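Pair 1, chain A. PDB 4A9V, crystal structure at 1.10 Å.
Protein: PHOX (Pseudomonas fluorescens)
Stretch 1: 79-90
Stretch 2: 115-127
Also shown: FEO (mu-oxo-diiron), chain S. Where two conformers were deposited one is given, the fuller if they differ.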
# COMPACT_ATOMS: atom_id res chain seq x y z
N GLU A 79 -3.20 14.61 -24.51
CA GLU A 79 -3.72 13.40 -25.16
C GLU A 79 -4.76 12.70 -24.28
O GLU A 79 -4.38 11.86 -23.47
CB GLU A 79 -2.57 12.43 -25.46
CG GLU A 79 -1.42 13.04 -26.25
CD GLU A 79 -1.74 13.17 -27.73
OE1 GLU A 79 -2.75 12.59 -28.17
OE2 GLU A 79 -1.00 13.89 -28.44
N LYS A 80 -6.03 12.90 -24.62
CA LYS A 80 -7.16 12.43 -23.82
C LYS A 80 -7.28 10.91 -23.88
O LYS A 80 -7.92 10.29 -23.03
CB LYS A 80 -8.45 13.07 -24.35
CG LYS A 80 -9.72 12.59 -23.67
CD LYS A 80 -10.94 13.38 -24.11
CE LYS A 80 -12.22 12.82 -23.51
NZ LYS A 80 -13.43 13.60 -23.91
N ASN A 81 -6.69 10.33 -24.91
CA ASN A 81 -6.77 8.88 -25.12
C ASN A 81 -5.49 8.13 -24.77
O ASN A 81 -5.34 6.97 -25.14
CB ASN A 81 -7.20 8.57 -26.55
CG ASN A 81 -8.65 8.90 -26.80
OD1 ASN A 81 -9.47 8.88 -25.89
ND2 ASN A 81 -8.98 9.22 -28.03
N ARG A 82 -4.63 8.77 -24.00
CA ARG A 82 -3.40 8.14 -23.50
C ARG A 82 -3.32 8.40 -22.00
O ARG A 82 -3.77 9.43 -21.51
CB ARG A 82 -2.15 8.72 -24.17
CG ARG A 82 -2.00 8.46 -25.67
CD ARG A 82 -0.74 9.11 -26.23
NE ARG A 82 0.46 8.35 -25.91
CZ ARG A 82 1.69 8.73 -26.23
NH1 ARG A 82 1.88 9.87 -26.88
NH2 ARG A 82 2.74 8.00 -25.85
N ALA A 83 -2.64 7.50 -21.28
CA ALA A 83 -2.35 7.71 -19.86
C ALA A 83 -1.16 6.83 -19.51
O ALA A 83 -0.86 5.87 -20.22
CB ALA A 83 -3.54 7.36 -19.00
N LEU A 84 -0.48 7.17 -18.42
CA LEU A 84 0.50 6.26 -17.83
C LEU A 84 -0.07 5.72 -16.53
O LEU A 84 -0.75 6.42 -15.81
CB LEU A 84 1.83 6.97 -17.56
CG LEU A 84 2.51 7.63 -18.76
CD1 LEU A 84 3.87 8.14 -18.33
CD2 LEU A 84 2.64 6.66 -19.93
N MET A 85 0.27 4.47 -16.23
CA MET A 85 -0.01 3.91 -14.92
C MET A 85 1.29 3.46 -14.29
O MET A 85 2.12 2.86 -14.97
CB MET A 85 -0.98 2.74 -15.05
CG MET A 85 -2.34 3.16 -15.55
SD MET A 85 -3.54 1.82 -15.72
CE MET A 85 -3.91 1.46 -14.01
N ALA A 86 1.48 3.77 -13.02
CA ALA A 86 2.59 3.24 -12.25
C ALA A 86 2.00 2.28 -11.24
O ALA A 86 1.09 2.64 -10.48
CB ALA A 86 3.33 4.37 -11.55
N ILE A 87 2.47 1.03 -11.27
CA ILE A 87 1.85 -0.06 -10.55
C ILE A 87 2.93 -0.78 -9.73
O ILE A 87 3.94 -1.24 -10.26
CB ILE A 87 1.19 -1.06 -11.52
CG1 ILE A 87 0.11 -0.37 -12.36
CG2 ILE A 87 0.62 -2.23 -10.75
CD1 ILE A 87 -0.11 -1.02 -13.72
N ASN A 88 2.70 -0.87 -8.43
CA ASN A 88 3.62 -1.56 -7.55
C ASN A 88 3.58 -3.06 -7.77
O ASN A 88 2.51 -3.62 -8.01
CB ASN A 88 3.25 -1.30 -6.10
CG ASN A 88 3.54 0.11 -5.65
OD1 ASN A 88 4.14 0.92 -6.38
ND2 ASN A 88 3.16 0.40 -4.43
N ASN A 89 4.71 -3.70 -7.51
CA ASN A 89 4.85 -5.15 -7.50
C ASN A 89 5.44 -5.55 -6.16
O ASN A 89 6.61 -5.26 -5.88
CB ASN A 89 5.77 -5.56 -8.65
CG ASN A 89 5.20 -5.20 -10.00
OD1 ASN A 89 5.77 -4.40 -10.75
ND2 ASN A 89 4.05 -5.78 -10.33
N GLU A 90 4.62 -6.10 -5.28
CA GLU A 90 4.98 -6.16 -3.87
C GLU A 90 5.92 -7.31 -3.52
O GLU A 90 6.86 -7.14 -2.75
CB GLU A 90 3.74 -6.21 -2.99
CG GLU A 90 4.07 -5.99 -1.51
CD GLU A 90 2.88 -6.12 -0.60
OE1 GLU A 90 2.08 -7.07 -0.78
OE2 GLU A 90 2.78 -5.31 0.36
N ALA A 115 13.68 -9.21 -9.27
CA ALA A 115 13.17 -8.69 -10.53
C ALA A 115 11.65 -8.57 -10.53
O ALA A 115 11.08 -7.77 -11.28
CB ALA A 115 13.62 -9.57 -11.68
N CYS A 116 10.99 -9.42 -9.76
CA CYS A 116 9.53 -9.42 -9.67
C CYS A 116 8.97 -8.22 -8.93
O CYS A 116 7.77 -8.00 -8.99
CB CYS A 116 9.06 -10.66 -8.93
SG CYS A 116 9.14 -12.21 -9.85
N GLU A 117 9.79 -7.60 -8.08
CA GLU A 117 9.31 -6.58 -7.16
C GLU A 117 9.72 -5.20 -7.65
O GLU A 117 10.61 -5.07 -8.48
CB GLU A 117 9.85 -6.84 -5.76
CG GLU A 117 9.53 -8.26 -5.29
CD GLU A 117 9.86 -8.57 -3.85
OE1 GLU A 117 10.16 -7.67 -3.05
OE2 GLU A 117 9.85 -9.78 -3.53
N GLY A 118 9.06 -4.18 -7.12
CA GLY A 118 9.37 -2.80 -7.49
C GLY A 118 8.14 -2.13 -8.07
O GLY A 118 7.06 -2.16 -7.46
N VAL A 119 8.31 -1.51 -9.23
CA VAL A 119 7.25 -0.79 -9.91
C VAL A 119 7.29 -1.15 -11.39
O VAL A 119 8.36 -1.36 -11.97
CB VAL A 119 7.39 0.74 -9.70
CG1 VAL A 119 6.35 1.51 -10.50
CG2 VAL A 119 7.26 1.07 -8.22
N SER A 120 6.11 -1.24 -11.99
CA SER A 120 5.96 -1.31 -13.44
C SER A 120 5.25 -0.05 -13.92
O SER A 120 4.13 0.22 -13.49
CB SER A 120 5.12 -2.53 -13.81
OG SER A 120 5.72 -3.73 -13.39
N VAL A 121 5.91 0.74 -14.75
CA VAL A 121 5.28 1.87 -15.41
C VAL A 121 4.86 1.43 -16.81
O VAL A 121 5.65 0.83 -17.54
CB VAL A 121 6.24 3.07 -15.53
CG1 VAL A 121 5.54 4.26 -16.19
CG2 VAL A 121 6.79 3.46 -14.17
N ILE A 122 3.58 1.64 -17.12
CA ILE A 122 3.03 1.25 -18.42
C ILE A 122 2.23 2.38 -19.04
O ILE A 122 1.63 3.19 -18.34
CB ILE A 122 2.16 -0.01 -18.31
CG1 ILE A 122 0.89 0.24 -17.47
CG2 ILE A 122 2.97 -1.18 -17.76
CD1 ILE A 122 -0.07 -0.93 -17.47
N GLU A 123 2.21 2.41 -20.37
CA GLU A 123 1.26 3.24 -21.10
C GLU A 123 -0.01 2.46 -21.38
O GLU A 123 0.04 1.28 -21.77
CB GLU A 123 1.88 3.73 -22.41
CG GLU A 123 0.90 4.59 -23.20
CD GLU A 123 1.45 5.15 -24.49
OE1 GLU A 123 2.68 5.32 -24.61
OE2 GLU A 123 0.62 5.58 -25.32
N VAL A 124 -1.14 3.14 -21.23
CA VAL A 124 -2.42 2.63 -21.70
C VAL A 124 -3.02 3.63 -22.68
O VAL A 124 -2.79 4.83 -22.60
CB VAL A 124 -3.38 2.34 -20.53
CG1 VAL A 124 -2.84 1.21 -19.68
CG2 VAL A 124 -3.62 3.58 -19.68
N GLN A 125 -3.77 3.11 -23.64
CA GLN A 125 -4.41 3.93 -24.66
C GLN A 125 -5.85 3.46 -24.81
O GLN A 125 -6.14 2.27 -24.73
CB GLN A 125 -3.69 3.78 -26.00
CG GLN A 125 -2.49 4.70 -26.19
CD GLN A 125 -1.82 4.51 -27.54
OE1 GLN A 125 -2.38 3.87 -28.44
NE2 GLN A 125 -0.57 4.96 -27.65
N ARG A 126 -6.72 4.40 -25.13
CA ARG A 126 -8.12 4.10 -25.28
C ARG A 126 -8.44 3.92 -26.74
O ARG A 126 -8.17 4.80 -27.56
CB ARG A 126 -8.97 5.21 -24.70
CG ARG A 126 -10.45 4.99 -24.95
CD ARG A 126 -11.30 5.83 -24.03
NE ARG A 126 -10.83 7.21 -23.92
CZ ARG A 126 -11.18 8.02 -22.93
NH1 ARG A 126 -11.99 7.56 -21.99
NH2 ARG A 126 -10.64 9.22 -22.82
N LYS A 127 -9.01 2.76 -27.06
CA LYS A 127 -9.45 2.45 -28.41
C LYS A 127 -10.86 1.88 -28.36
O LYS A 127 -11.17 1.06 -27.49
CB LYS A 127 -8.50 1.42 -29.04
CG LYS A 127 -7.16 1.99 -29.47
CD LYS A 127 -6.45 1.06 -30.45
CE LYS A 127 -5.68 -0.04 -29.73
NZ LYS A 127 -5.24 -1.12 -30.65
FE1 FEO S . 1.35 -4.63 1.66
FE2 FEO S . -0.10 -3.67 4.67
O FEO S . -0.13 -4.50 2.93
O HOH W 1 -0.22 -5.15 0.27
O HOH W 2 1.27 -6.76 2.43

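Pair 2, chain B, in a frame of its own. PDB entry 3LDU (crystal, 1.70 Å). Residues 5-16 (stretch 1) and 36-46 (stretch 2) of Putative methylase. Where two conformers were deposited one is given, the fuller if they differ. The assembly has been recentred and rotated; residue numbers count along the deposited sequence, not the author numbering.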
# COMPACT_ATOMS: atom_id res chain seq x y z
N LYS B 5 6.19 -7.95 25.41
CA LYS B 5 6.82 -8.73 24.35
C LYS B 5 6.94 -7.92 23.06
O LYS B 5 6.18 -6.99 22.82
CB LYS B 5 6.04 -10.01 24.11
N ASN B 6 7.92 -8.29 22.24
CA ASN B 6 8.11 -7.66 20.94
C ASN B 6 7.64 -8.57 19.82
O ASN B 6 7.55 -9.79 19.99
CB ASN B 6 9.57 -7.27 20.73
CG ASN B 6 9.92 -5.92 21.33
OD1 ASN B 6 9.17 -5.38 22.15
ND2 ASN B 6 11.05 -5.36 20.91
N TYR B 7 7.34 -7.97 18.67
CA TYR B 7 7.03 -8.73 17.48
C TYR B 7 8.06 -8.44 16.41
O TYR B 7 8.66 -7.36 16.39
CB TYR B 7 5.68 -8.31 16.90
CG TYR B 7 4.49 -8.54 17.79
CD1 TYR B 7 4.21 -9.81 18.28
CD2 TYR B 7 3.64 -7.50 18.12
CE1 TYR B 7 3.12 -10.03 19.08
CE2 TYR B 7 2.54 -7.71 18.93
CZ TYR B 7 2.29 -8.99 19.41
OH TYR B 7 1.21 -9.22 20.20
N THR B 8 8.26 -9.40 15.52
CA THR B 8 8.89 -9.13 14.24
C THR B 8 7.79 -9.20 13.19
O THR B 8 7.14 -10.23 13.05
CB THR B 8 9.98 -10.15 13.92
OG1 THR B 8 11.00 -10.06 14.91
CG2 THR B 8 10.60 -9.86 12.55
N LEU B 9 7.59 -8.08 12.47
CA LEU B 9 6.56 -8.00 11.45
C LEU B 9 7.21 -7.84 10.09
O LEU B 9 8.35 -7.37 9.98
CB LEU B 9 5.63 -6.81 11.72
CG LEU B 9 5.01 -6.70 13.11
CD1 LEU B 9 4.09 -5.49 13.22
CD2 LEU B 9 4.24 -7.98 13.46
N ILE B 10 6.47 -8.24 9.06
CA ILE B 10 6.89 -8.06 7.69
C ILE B 10 5.78 -7.38 6.90
O ILE B 10 4.63 -7.84 6.90
CB ILE B 10 7.19 -9.40 7.04
CG1 ILE B 10 8.22 -10.17 7.87
CG2 ILE B 10 7.70 -9.20 5.59
CD1 ILE B 10 8.37 -11.59 7.41
N SER B 11 6.13 -6.30 6.21
CA SER B 11 5.17 -5.66 5.32
C SER B 11 5.66 -5.66 3.88
O SER B 11 6.67 -5.04 3.56
CB SER B 11 4.86 -4.24 5.76
OG SER B 11 4.02 -4.27 6.91
N PRO B 12 4.95 -6.39 3.02
CA PRO B 12 5.25 -6.40 1.60
C PRO B 12 4.83 -5.05 1.01
O PRO B 12 3.96 -4.36 1.55
CB PRO B 12 4.35 -7.51 1.05
CG PRO B 12 3.86 -8.27 2.25
CD PRO B 12 3.83 -7.29 3.37
N CYS B 13 5.46 -4.68 -0.09
CA CYS B 13 5.07 -3.47 -0.81
C CYS B 13 5.48 -3.65 -2.24
O CYS B 13 6.27 -4.52 -2.56
CB CYS B 13 5.79 -2.25 -0.24
SG CYS B 13 7.62 -2.35 -0.32
N PHE B 14 4.94 -2.82 -3.12
CA PHE B 14 5.36 -2.90 -4.51
C PHE B 14 6.81 -2.45 -4.66
O PHE B 14 7.30 -1.65 -3.86
CB PHE B 14 4.39 -2.17 -5.43
CG PHE B 14 3.19 -3.00 -5.79
CD1 PHE B 14 2.04 -2.94 -5.03
CD2 PHE B 14 3.23 -3.87 -6.87
CE1 PHE B 14 0.94 -3.72 -5.35
CE2 PHE B 14 2.14 -4.65 -7.19
CZ PHE B 14 0.99 -4.57 -6.44
N PHE B 15 7.52 -3.01 -5.63
CA PHE B 15 8.90 -2.63 -5.88
C PHE B 15 8.97 -1.14 -6.16
O PHE B 15 8.18 -0.62 -6.93
CB PHE B 15 9.49 -3.43 -7.04
CG PHE B 15 9.46 -4.91 -6.82
CD1 PHE B 15 9.96 -5.46 -5.65
CD2 PHE B 15 8.94 -5.77 -7.78
CE1 PHE B 15 9.94 -6.83 -5.44
CE2 PHE B 15 8.92 -7.13 -7.58
CZ PHE B 15 9.42 -7.67 -6.41
N GLY B 16 9.90 -0.46 -5.50
CA GLY B 16 10.05 0.99 -5.64
C GLY B 16 9.38 1.74 -4.50
O GLY B 16 9.57 2.94 -4.34
N GLU B 36 14.35 -5.45 1.80
CA GLU B 36 14.56 -6.27 0.62
C GLU B 36 13.61 -5.80 -0.45
O GLU B 36 12.67 -5.06 -0.16
CB GLU B 36 14.25 -7.74 0.93
CG GLU B 36 15.12 -8.35 1.98
CD GLU B 36 14.61 -9.72 2.39
OE1 GLU B 36 13.56 -9.78 3.06
OE2 GLU B 36 15.26 -10.73 2.02
N ASP B 37 13.85 -6.22 -1.69
CA ASP B 37 12.93 -5.89 -2.76
C ASP B 37 11.53 -6.38 -2.37
O ASP B 37 11.34 -7.58 -2.14
CB ASP B 37 13.35 -6.55 -4.08
CG ASP B 37 14.58 -5.90 -4.69
OD1 ASP B 37 14.79 -4.69 -4.49
OD2 ASP B 37 15.34 -6.62 -5.38
N GLY B 38 10.59 -5.46 -2.28
CA GLY B 38 9.20 -5.81 -2.05
C GLY B 38 8.79 -6.16 -0.62
O GLY B 38 7.64 -6.51 -0.39
N ARG B 39 9.70 -6.07 0.35
CA ARG B 39 9.33 -6.34 1.74
C ARG B 39 10.27 -5.77 2.79
O ARG B 39 11.49 -5.91 2.69
CB ARG B 39 9.10 -7.84 1.97
CG ARG B 39 10.23 -8.75 1.51
CD ARG B 39 10.11 -10.14 2.15
NE ARG B 39 8.78 -10.72 1.98
CZ ARG B 39 8.34 -11.81 2.60
NH1 ARG B 39 9.12 -12.46 3.46
NH2 ARG B 39 7.11 -12.25 2.38
N ILE B 40 9.69 -5.15 3.81
CA ILE B 40 10.45 -4.63 4.94
C ILE B 40 10.17 -5.51 6.16
O ILE B 40 9.01 -5.83 6.45
CB ILE B 40 10.03 -3.18 5.29
CG1 ILE B 40 10.12 -2.26 4.06
CG2 ILE B 40 10.89 -2.64 6.41
CD1 ILE B 40 11.52 -2.13 3.54
N THR B 41 11.22 -5.89 6.88
CA THR B 41 11.08 -6.62 8.14
C THR B 41 11.46 -5.68 9.27
O THR B 41 12.49 -5.01 9.20
CB THR B 41 11.97 -7.86 8.16
OG1 THR B 41 11.63 -8.70 7.04
CG2 THR B 41 11.79 -8.64 9.46
N TYR B 42 10.62 -5.62 10.30
CA TYR B 42 10.82 -4.67 11.39
C TYR B 42 10.39 -5.22 12.75
O TYR B 42 9.57 -6.14 12.84
CB TYR B 42 10.14 -3.32 11.10
CG TYR B 42 8.66 -3.39 10.74
CD1 TYR B 42 7.71 -2.84 11.58
CD2 TYR B 42 8.22 -3.97 9.56
CE1 TYR B 42 6.35 -2.89 11.27
CE2 TYR B 42 6.86 -4.03 9.23
CZ TYR B 42 5.94 -3.48 10.09
OH TYR B 42 4.59 -3.52 9.78
N LYS B 43 10.97 -4.66 13.81
CA LYS B 43 10.68 -5.07 15.18
C LYS B 43 9.80 -4.02 15.82
O LYS B 43 10.02 -2.82 15.61
CB LYS B 43 11.98 -5.17 15.99
CG LYS B 43 12.36 -6.59 16.38
CD LYS B 43 13.65 -6.59 17.19
CE LYS B 43 13.39 -6.23 18.64
NZ LYS B 43 12.61 -7.29 19.33
N THR B 44 8.83 -4.45 16.60
CA THR B 44 7.91 -3.53 17.26
C THR B 44 7.62 -3.98 18.69
O THR B 44 7.96 -5.10 19.07
CB THR B 44 6.54 -3.46 16.53
OG1 THR B 44 5.75 -4.61 16.87
CG2 THR B 44 6.72 -3.42 15.01
N ASP B 45 7.02 -3.09 19.46
CA ASP B 45 6.48 -3.45 20.77
C ASP B 45 5.11 -4.10 20.58
O ASP B 45 4.72 -4.44 19.46
CB ASP B 45 6.37 -2.21 21.67
CG ASP B 45 5.49 -1.12 21.07
OD1 ASP B 45 4.71 -1.41 20.15
OD2 ASP B 45 5.58 0.04 21.53
N GLU B 46 4.37 -4.27 21.68
CA GLU B 46 3.10 -4.99 21.62
C GLU B 46 2.01 -4.23 20.88
O GLU B 46 0.97 -4.79 20.55
CB GLU B 46 2.62 -5.39 23.02
CG GLU B 46 2.13 -4.22 23.87
CD GLU B 46 3.19 -3.69 24.82
OE1 GLU B 46 4.39 -3.71 24.48
OE2 GLU B 46 2.80 -3.24 25.93
O HOH W 3 -0.41 -7.16 21.05

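What backbone arrangement do the two pairs share? Each is a pair of adjacent antiparallel strands, with N-to-C directions 151° apart in pair 1 and 163° apart in pair 2. Fourteen central residues superpose with an RMSD of 0.4 Å, and the register is the same: A83(A), M85(A) and I87(A) form hydrogen-bonded pairs with V124(A), I122(A) and S120(A), just as Y7(B), L9(B) and S11(B) do with T44(B), Y42(B) and I40(B). At the centre, M85(A) N donates to I122(A) O at 2.8 Å and I122(A) N to M85(A) O at 2.9 Å; in pair 2, L9(B) N to Y42(B) O is 2.8 Å and Y42(B) N to L9(B) O is 2.9 Å. Because these bonds use only main-chain atoms, the ladder tolerates almost complete replacement of the side chains.

How is the face carrying M85(A) and L9(B) filled? In pair 1 the residues are largely aliphatic: I87(A) CD1 meets I122(A) CD1 at 3.8 Å, and M85(A) SD lies 4.1 Å from V124(A) CG1. Pair 2 puts an aromatic ring in the place of I122(A). Y42(B), with chi1 p like its counterpart, lays its ring against L9(B), whose CB sits over the ring face 4.0 Å from the centroid. The ring ends in a hydroxyl, and Y42(B) OH donates to S11(B) OG at 3.0 Å. S11(B) matches I87(A), so an isoleucine-isoleucine contact gives way to a tyrosine-serine hydrogen bond. Pair 1 has its serine on the other strand, where S120(A) OG donates to N89(A) OD1 at 2.7 Å; the matching I40(B) has no hydroxyl to offer.

What happens on the opposite face? Pair 1 places a charged cluster towards one end, where R82(A) NE reaches E123(A) OE2 at 2.8 Å and R82(A) NH2 reaches E123(A) OE1 at 3.0 Å, a two-pronged salt bridge. Q125(A) NE2 steadies the same carboxylate, donating to E123(A) OE2 at 2.7 Å. In pair 2 the position of E123(A) is held by K43(B), and N6(B) stands where R82(A) does, so that salt bridge has no equivalent. Further along, A86(A) CB is 4.3 Å from V119(A) CG1. Their counterparts are larger: I10(B) CG2 lies over one face of the R39(B) guanidinium, 4.0 Å from CZ, so the flat end of a charged side chain supplies packing surface.

How do the strands meet beside the matched glycines? N89(A) N donates to G118(A) O at 2.8 Å, and C13(B) N to G38(B) O at 2.9 Å. In pair 1 a return bond from G118(A) N to N89(A) O, 3.0 Å, closes the pair. Pair 2 instead brings a ring alongside: F15(B) CD1 approaches G38(B) N at 3.4 Å, with the glycine at the ring edge. A CB on G38(B) would fall 2.7 Å from F15(B) CE1, a clash, and its positive phi also favours glycine.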